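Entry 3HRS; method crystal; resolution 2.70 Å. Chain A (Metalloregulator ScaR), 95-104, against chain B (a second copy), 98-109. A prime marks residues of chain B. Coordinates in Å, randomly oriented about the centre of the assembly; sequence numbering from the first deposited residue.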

ATOM      1  N   GLU A  95     -10.368   9.043  -1.794  1.00 76.96           N
ATOM      2  CA  GLU A  95      -9.181   9.797  -2.170  1.00 84.36           C
ATOM      3  C   GLU A  95      -7.958   8.904  -2.328  1.00 79.32           C
ATOM      4  O   GLU A  95      -7.016   9.273  -3.018  1.00 80.11           O
ATOM      5  CB  GLU A  95      -8.891  10.900  -1.141  1.00 99.83           C
ATOM      6  CG  GLU A  95      -9.900  12.053  -1.161  1.00114.56           C
ATOM      7  CD  GLU A  95     -10.013  12.789   0.175  1.00121.02           C
ATOM      8  OE1 GLU A  95      -9.387  12.345   1.164  1.00120.78           O
ATOM      9  OE2 GLU A  95     -10.739  13.810   0.233  1.00121.41           O
ATOM     10  N   GLU A  96      -7.975   7.730  -1.702  1.00 76.89           N
ATOM     11  CA  GLU A  96      -6.761   6.920  -1.589  1.00 73.50           C
ATOM     12  C   GLU A  96      -6.819   5.514  -2.178  1.00 78.73           C
ATOM     13  O   GLU A  96      -5.847   5.053  -2.785  1.00 87.73           O
ATOM     14  CB  GLU A  96      -6.317   6.839  -0.129  1.00 70.75           C
ATOM     15  CG  GLU A  96      -5.868   8.165   0.435  1.00 70.67           C
ATOM     16  CD  GLU A  96      -5.484   8.074   1.892  1.00 71.66           C
ATOM     17  OE1 GLU A  96      -4.511   7.361   2.197  1.00 70.49           O
ATOM     18  OE2 GLU A  96      -6.159   8.718   2.728  1.00 68.83           O
ATOM     19  N   ALA A  97      -7.950   4.837  -2.000  1.00 76.22           N
ATOM     20  CA  ALA A  97      -8.074   3.432  -2.391  1.00 78.31           C
ATOM     21  C   ALA A  97      -7.549   3.122  -3.795  1.00 87.71           C
ATOM     22  O   ALA A  97      -6.875   2.111  -4.008  1.00 89.95           O
ATOM     23  CB  ALA A  97      -9.518   2.966  -2.257  1.00 69.54           C
ATOM     24  N   GLU A  98      -7.858   3.992  -4.748  1.00 89.60           N
ATOM     25  CA  GLU A  98      -7.609   3.676  -6.143  1.00 92.80           C
ATOM     26  C   GLU A  98      -6.121   3.561  -6.410  1.00 87.56           C
ATOM     27  O   GLU A  98      -5.682   2.677  -7.148  1.00 83.75           O
ATOM     28  CB  GLU A  98      -8.223   4.732  -7.057  1.00108.21           C
ATOM     29  CG  GLU A  98      -8.476   4.250  -8.482  1.00122.77           C
ATOM     30  CD  GLU A  98      -8.434   5.380  -9.504  1.00132.65           C
ATOM     31  OE1 GLU A  98      -7.318   5.866  -9.816  1.00137.53           O
ATOM     32  OE2 GLU A  98      -9.515   5.767 -10.005  1.00131.30           O
ATOM     33  N   VAL A  99      -5.328   4.444  -5.820  1.00 83.13           N
ATOM     34  CA  VAL A  99      -3.900   4.385  -6.115  1.00 81.55           C
ATOM     35  C   VAL A  99      -3.263   3.167  -5.467  1.00 74.28           C
ATOM     36  O   VAL A  99      -2.289   2.635  -5.983  1.00 82.58           O
ATOM     37  CB  VAL A  99      -3.139   5.673  -5.740  1.00 85.26           C
ATOM     38  CG1 VAL A  99      -3.903   6.898  -6.224  1.00 81.89           C
ATOM     39  CG2 VAL A  99      -2.919   5.745  -4.243  1.00 98.57           C
ATOM     40  N   LEU A 100      -3.805   2.708  -4.346  1.00 69.74           N
ATOM     41  CA  LEU A 100      -3.240   1.519  -3.718  1.00 70.56           C
ATOM     42  C   LEU A 100      -3.580   0.315  -4.571  1.00 73.79           C
ATOM     43  O   LEU A 100      -2.721  -0.544  -4.798  1.00 73.82           O
ATOM     44  CB  LEU A 100      -3.711   1.328  -2.277  1.00 69.07           C
ATOM     45  CG  LEU A 100      -2.890   2.085  -1.243  1.00 74.67           C
ATOM     46  CD1 LEU A 100      -3.000   3.563  -1.516  1.00 81.31           C
ATOM     47  CD2 LEU A 100      -3.391   1.787   0.163  1.00 76.35           C
ATOM     48  N   GLU A 101      -4.821   0.265  -5.055  1.00 69.83           N
ATOM     49  CA  GLU A 101      -5.242  -0.790  -5.976  1.00 74.36           C
ATOM     50  C   GLU A 101      -4.335  -0.879  -7.205  1.00 82.11           C
ATOM     51  O   GLU A 101      -4.054  -1.966  -7.703  1.00 90.33           O
ATOM     52  CB  GLU A 101      -6.681  -0.573  -6.436  1.00 68.64           C
ATOM     53  CG  GLU A 101      -7.717  -1.045  -5.465  1.00 77.75           C
ATOM     54  CD  GLU A 101      -9.140  -0.745  -5.933  1.00 84.61           C
ATOM     55  OE1 GLU A 101      -9.907  -0.110  -5.166  1.00 83.03           O
ATOM     56  OE2 GLU A 101      -9.484  -1.138  -7.069  1.00 83.51           O
ATOM     57  N   HIS A 102      -3.889   0.267  -7.699  1.00 84.55           N
ATOM     58  CA  HIS A 102      -3.095   0.306  -8.925  1.00 91.00           C
ATOM     59  C   HIS A 102      -1.603   0.065  -8.673  1.00 88.74           C
ATOM     60  O   HIS A 102      -0.779   0.170  -9.583  1.00 92.59           O
ATOM     61  CB  HIS A 102      -3.327   1.635  -9.652  1.00 95.74           C
ATOM     62  CG  HIS A 102      -4.638   1.693 -10.375  1.00105.41           C
ATOM     63  ND1 HIS A 102      -4.771   2.231 -11.638  1.00110.52           N
ATOM     64  CD2 HIS A 102      -5.868   1.248 -10.025  1.00107.81           C
ATOM     65  CE1 HIS A 102      -6.029   2.132 -12.026  1.00112.11           C
ATOM     66  NE2 HIS A 102      -6.716   1.537 -11.067  1.00111.42           N
ATOM     67  N   THR A 103      -1.280  -0.312  -7.444  1.00 79.82           N
ATOM     68  CA  THR A 103       0.083  -0.286  -6.976  1.00 72.67           C
ATOM     69  C   THR A 103       0.485  -1.552  -6.240  1.00 74.15           C
ATOM     70  O   THR A 103       1.506  -2.155  -6.555  1.00 80.06           O
ATOM     71  CB  THR A 103       0.287   0.922  -6.068  1.00 79.25           C
ATOM     72  OG1 THR A 103       0.347   2.099  -6.879  1.00 83.88           O
ATOM     73  CG2 THR A 103       1.576   0.787  -5.234  1.00 76.44           C
ATOM     74  N   VAL A 104      -0.292  -1.957  -5.245  1.00 74.67           N
ATOM     75  CA  VAL A 104       0.095  -3.132  -4.484  1.00 68.23           C
ATOM     76  C   VAL A 104       0.094  -4.351  -5.379  1.00 70.17           C
ATOM     77  O   VAL A 104      -0.707  -4.453  -6.326  1.00 71.44           O
ATOM     78  CB  VAL A 104      -0.803  -3.391  -3.270  1.00 62.92           C
ATOM     79  CG1 VAL A 104      -0.681  -2.257  -2.283  1.00 56.38           C
ATOM     80  CG2 VAL A 104      -2.235  -3.589  -3.714  1.00 60.12           C
TER
ATOM     81  N   GLU B  98       9.752  -0.284  -1.344  1.00107.39           N
ATOM     82  CA  GLU B  98       9.852   1.129  -1.668  1.00104.40           C
ATOM     83  C   GLU B  98       8.741   1.676  -2.565  1.00 92.23           C
ATOM     84  O   GLU B  98       8.545   2.883  -2.640  1.00 88.50           O
ATOM     85  CB  GLU B  98      11.247   1.495  -2.194  1.00115.55           C
ATOM     86  CG  GLU B  98      11.521   1.155  -3.648  1.00126.37           C
ATOM     87  CD  GLU B  98      12.932   1.575  -4.086  1.00135.38           C
ATOM     88  OE1 GLU B  98      13.818   1.733  -3.216  1.00133.10           O
ATOM     89  OE2 GLU B  98      13.155   1.740  -5.306  1.00140.93           O
ATOM     90  N   VAL B  99       7.995   0.818  -3.240  1.00 90.01           N
ATOM     91  CA  VAL B  99       6.950   1.368  -4.085  1.00 90.90           C
ATOM     92  C   VAL B  99       5.821   1.870  -3.210  1.00 90.31           C
ATOM     93  O   VAL B  99       5.518   3.062  -3.206  1.00 98.79           O
ATOM     94  CB  VAL B  99       6.433   0.380  -5.137  1.00 94.97           C
ATOM     95  CG1 VAL B  99       7.615  -0.277  -5.859  1.00 95.02           C
ATOM     96  CG2 VAL B  99       5.510  -0.667  -4.496  1.00 95.67           C
ATOM     97  N   LEU B 100       5.217   0.989  -2.432  1.00 80.87           N
ATOM     98  CA  LEU B 100       4.058   1.433  -1.690  1.00 90.81           C
ATOM     99  C   LEU B 100       4.502   2.425  -0.626  1.00 88.19           C
ATOM    100  O   LEU B 100       3.716   3.224  -0.125  1.00 89.72           O
ATOM    101  CB  LEU B 100       3.223   0.262  -1.140  1.00 96.62           C
ATOM    102  CG  LEU B 100       3.458  -0.333   0.242  1.00 92.75           C
ATOM    103  CD1 LEU B 100       2.109  -0.617   0.881  1.00 87.67           C
ATOM    104  CD2 LEU B 100       4.303  -1.585   0.162  1.00 88.93           C
ATOM    105  N   GLU B 101       5.787   2.392  -0.324  1.00 89.04           N
ATOM    106  CA  GLU B 101       6.385   3.371   0.575  1.00 91.65           C
ATOM    107  C   GLU B 101       6.375   4.767  -0.048  1.00 89.26           C
ATOM    108  O   GLU B 101       6.315   5.776   0.659  1.00 87.68           O
ATOM    109  CB  GLU B 101       7.809   2.948   0.891  1.00 88.78           C
ATOM    110  CG  GLU B 101       8.596   3.929   1.661  1.00 87.38           C
ATOM    111  CD  GLU B 101       9.975   3.402   1.940  1.00 94.17           C
ATOM    112  OE1 GLU B 101      10.113   2.162   2.002  1.00 91.76           O
ATOM    113  OE2 GLU B 101      10.911   4.221   2.094  1.00103.14           O
ATOM    114  N   HIS B 102       6.413   4.801  -1.376  1.00 92.24           N
ATOM    115  CA  HIS B 102       6.407   6.036  -2.143  1.00102.38           C
ATOM    116  C   HIS B 102       5.011   6.401  -2.648  1.00103.85           C
ATOM    117  O   HIS B 102       4.856   7.357  -3.408  1.00107.31           O
ATOM    118  CB  HIS B 102       7.363   5.908  -3.332  1.00116.24           C
ATOM    119  CG  HIS B 102       8.807   6.059  -2.964  1.00128.10           C
ATOM    120  ND1 HIS B 102       9.668   6.886  -3.650  1.00135.14           N
ATOM    121  CD2 HIS B 102       9.538   5.503  -1.966  1.00132.87           C
ATOM    122  CE1 HIS B 102      10.870   6.824  -3.102  1.00139.15           C
ATOM    123  NE2 HIS B 102      10.817   5.991  -2.078  1.00137.47           N
ATOM    124  N   THR B 103       3.999   5.645  -2.233  1.00 97.12           N
ATOM    125  CA  THR B 103       2.638   5.886  -2.697  1.00 85.91           C
ATOM    126  C   THR B 103       1.690   6.215  -1.560  1.00 86.38           C
ATOM    127  O   THR B 103       0.837   7.092  -1.681  1.00 86.74           O
ATOM    128  CB  THR B 103       2.082   4.666  -3.395  1.00 83.63           C
ATOM    129  OG1 THR B 103       2.743   4.493  -4.651  1.00 89.03           O
ATOM    130  CG2 THR B 103       0.590   4.834  -3.620  1.00 83.15           C
ATOM    131  N   VAL B 104       1.830   5.490  -0.459  1.00 86.92           N
ATOM    132  CA  VAL B 104       0.974   5.698   0.694  1.00 79.77           C
ATOM    133  C   VAL B 104       1.051   7.139   1.142  1.00 76.84           C
ATOM    134  O   VAL B 104       2.121   7.733   1.151  1.00 83.35           O
ATOM    135  CB  VAL B 104       1.365   4.805   1.883  1.00 71.53           C
ATOM    136  CG1 VAL B 104       0.995   3.355   1.607  1.00 65.47           C
ATOM    137  CG2 VAL B 104       2.832   4.951   2.192  1.00 71.27           C
ATOM    138  N   SER B 105      -0.100   7.684   1.515  1.00 78.30           N
ATOM    139  CA  SER B 105      -0.210   9.053   1.994  1.00 82.66           C
ATOM    140  C   SER B 105       0.245   9.181   3.434  1.00 79.43           C
ATOM    141  O   SER B 105       0.405   8.194   4.129  1.00 81.98           O
ATOM    142  CB  SER B 105      -1.662   9.495   1.917  1.00 84.09           C
ATOM    143  OG  SER B 105      -2.443   8.696   2.780  1.00 81.05           O
ATOM    144  N   ASP B 106       0.438  10.409   3.887  1.00 90.55           N
ATOM    145  CA  ASP B 106       0.790  10.648   5.282  1.00 94.21           C
ATOM    146  C   ASP B 106      -0.327  10.153   6.205  1.00 83.83           C
ATOM    147  O   ASP B 106      -0.076   9.659   7.297  1.00 85.15           O
ATOM    148  CB  ASP B 106       1.102  12.127   5.517  1.00102.15           C
ATOM    149  CG  ASP B 106       2.470  12.531   4.972  1.00119.57           C
ATOM    150  OD1 ASP B 106       2.866  13.701   5.167  1.00125.72           O
ATOM    151  OD2 ASP B 106       3.155  11.682   4.356  1.00125.32           O
ATOM    152  N   HIS B 107      -1.562  10.275   5.749  1.00 72.89           N
ATOM    153  CA  HIS B 107      -2.692   9.726   6.479  1.00 72.53           C
ATOM    154  C   HIS B 107      -2.490   8.229   6.761  1.00 74.29           C
ATOM    155  O   HIS B 107      -2.521   7.779   7.915  1.00 72.26           O
ATOM    156  CB  HIS B 107      -3.982   9.972   5.689  1.00 68.03           C
ATOM    157  CG  HIS B 107      -5.208   9.403   6.331  1.00 74.13           C
ATOM    158  ND1 HIS B 107      -5.409   9.411   7.693  1.00 83.19           N
ATOM    159  CD2 HIS B 107      -6.310   8.824   5.794  1.00 75.80           C
ATOM    160  CE1 HIS B 107      -6.575   8.852   7.968  1.00 84.00           C
ATOM    161  NE2 HIS B 107      -7.140   8.484   6.834  1.00 75.84           N
ATOM    162  N   PHE B 108      -2.271   7.468   5.694  1.00 72.54           N
ATOM    163  CA  PHE B 108      -2.076   6.030   5.797  1.00 66.09           C
ATOM    164  C   PHE B 108      -1.048   5.786   6.887  1.00 65.96           C
ATOM    165  O   PHE B 108      -1.206   4.926   7.742  1.00 68.51           O
ATOM    166  CB  PHE B 108      -1.599   5.470   4.445  1.00 59.88           C
ATOM    167  CG  PHE B 108      -1.503   3.970   4.398  1.00 57.66           C
ATOM    168  CD1 PHE B 108      -2.548   3.209   3.905  1.00 62.91           C
ATOM    169  CD2 PHE B 108      -0.360   3.319   4.846  1.00 58.62           C
ATOM    170  CE1 PHE B 108      -2.468   1.812   3.857  1.00 59.34           C
ATOM    171  CE2 PHE B 108      -0.263   1.937   4.807  1.00 58.59           C
ATOM    172  CZ  PHE B 108      -1.325   1.179   4.312  1.00 55.48           C
ATOM    173  N   VAL B 109       0.004   6.578   6.869  1.00 69.75           N
ATOM    174  CA  VAL B 109       1.135   6.297   7.720  1.00 71.34           C
ATOM    175  C   VAL B 109       0.814   6.644   9.157  1.00 76.39           C
ATOM    176  O   VAL B 109       1.245   5.950  10.079  1.00 81.86           O
ATOM    177  CB  VAL B 109       2.383   7.036   7.251  1.00 68.68           C
ATOM    178  CG1 VAL B 109       3.540   6.726   8.187  1.00 70.43           C
ATOM    179  CG2 VAL B 109       2.716   6.625   5.817  1.00 66.12           C
TER
HETATM  180  O   HOH W   1      -2.417   6.106   1.033  1.00 65.85           O

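Two copies of the metalloregulator ScaR meet here, the last turns of a helix and the loop after it in chain A lying against the equivalent segment of chain B and the start of its next helix. The backbones stay well apart, with CA of Glu96 7.8 Å from CA of Ser105′ and CA of Leu100 7.4 Å from CA of Thr103′, so side chains make the contact, burying 438 Å² over both sides. Glu96, with chi1 m and chi2 t, extends its carboxylate to the N-terminus of the second chain B helix. There Ser105′ OG donates a short hydrogen bond to Glu96 OE1 (2.5 Å) while accepting from Phe108′ N (3.2 Å, nearly linear), so the hydroxyl that caps the helix also ties it to chain A. Water 1 reinforces the joint, donating to Glu96 OE1 (2.7 Å) and accepting from Ser105′ N (2.8 Å). The other carboxylate oxygen, Glu96 OE2, approaches the edge of the His107′ imidazole, 3.1 Å from the ring carbon CD2. Ala97 and Glu98 lie out of reach. One turn on from Glu96 the contact becomes apolar: Val99 CG2 packs 3.7 Å from Thr103′ CG2. Leu100 starts sideways, but its end comes nearer, placing Leu100 CD2 3.8 Å from Phe108′ CE1; the ring of Phe108′ thus packs beside the leucine while Phe108′ N is held by the Ser105′ cap. His102 is the first residue to leave helical phi/psi, and Thr103 follows with its side chain turned toward chain B. Thr103 OG1 donates to Val99 O (2.8 Å), a bond within its own chain, and Thr103 CG2 lies 4.3 Å from Val99′ CG2 and 3.9 Å from Thr103′ OG1. The valine–threonine pairing therefore occurs in both directions across the two copies, and Thr103′ OG1 likewise donates, weakly, to Val99′ O (3.4 Å).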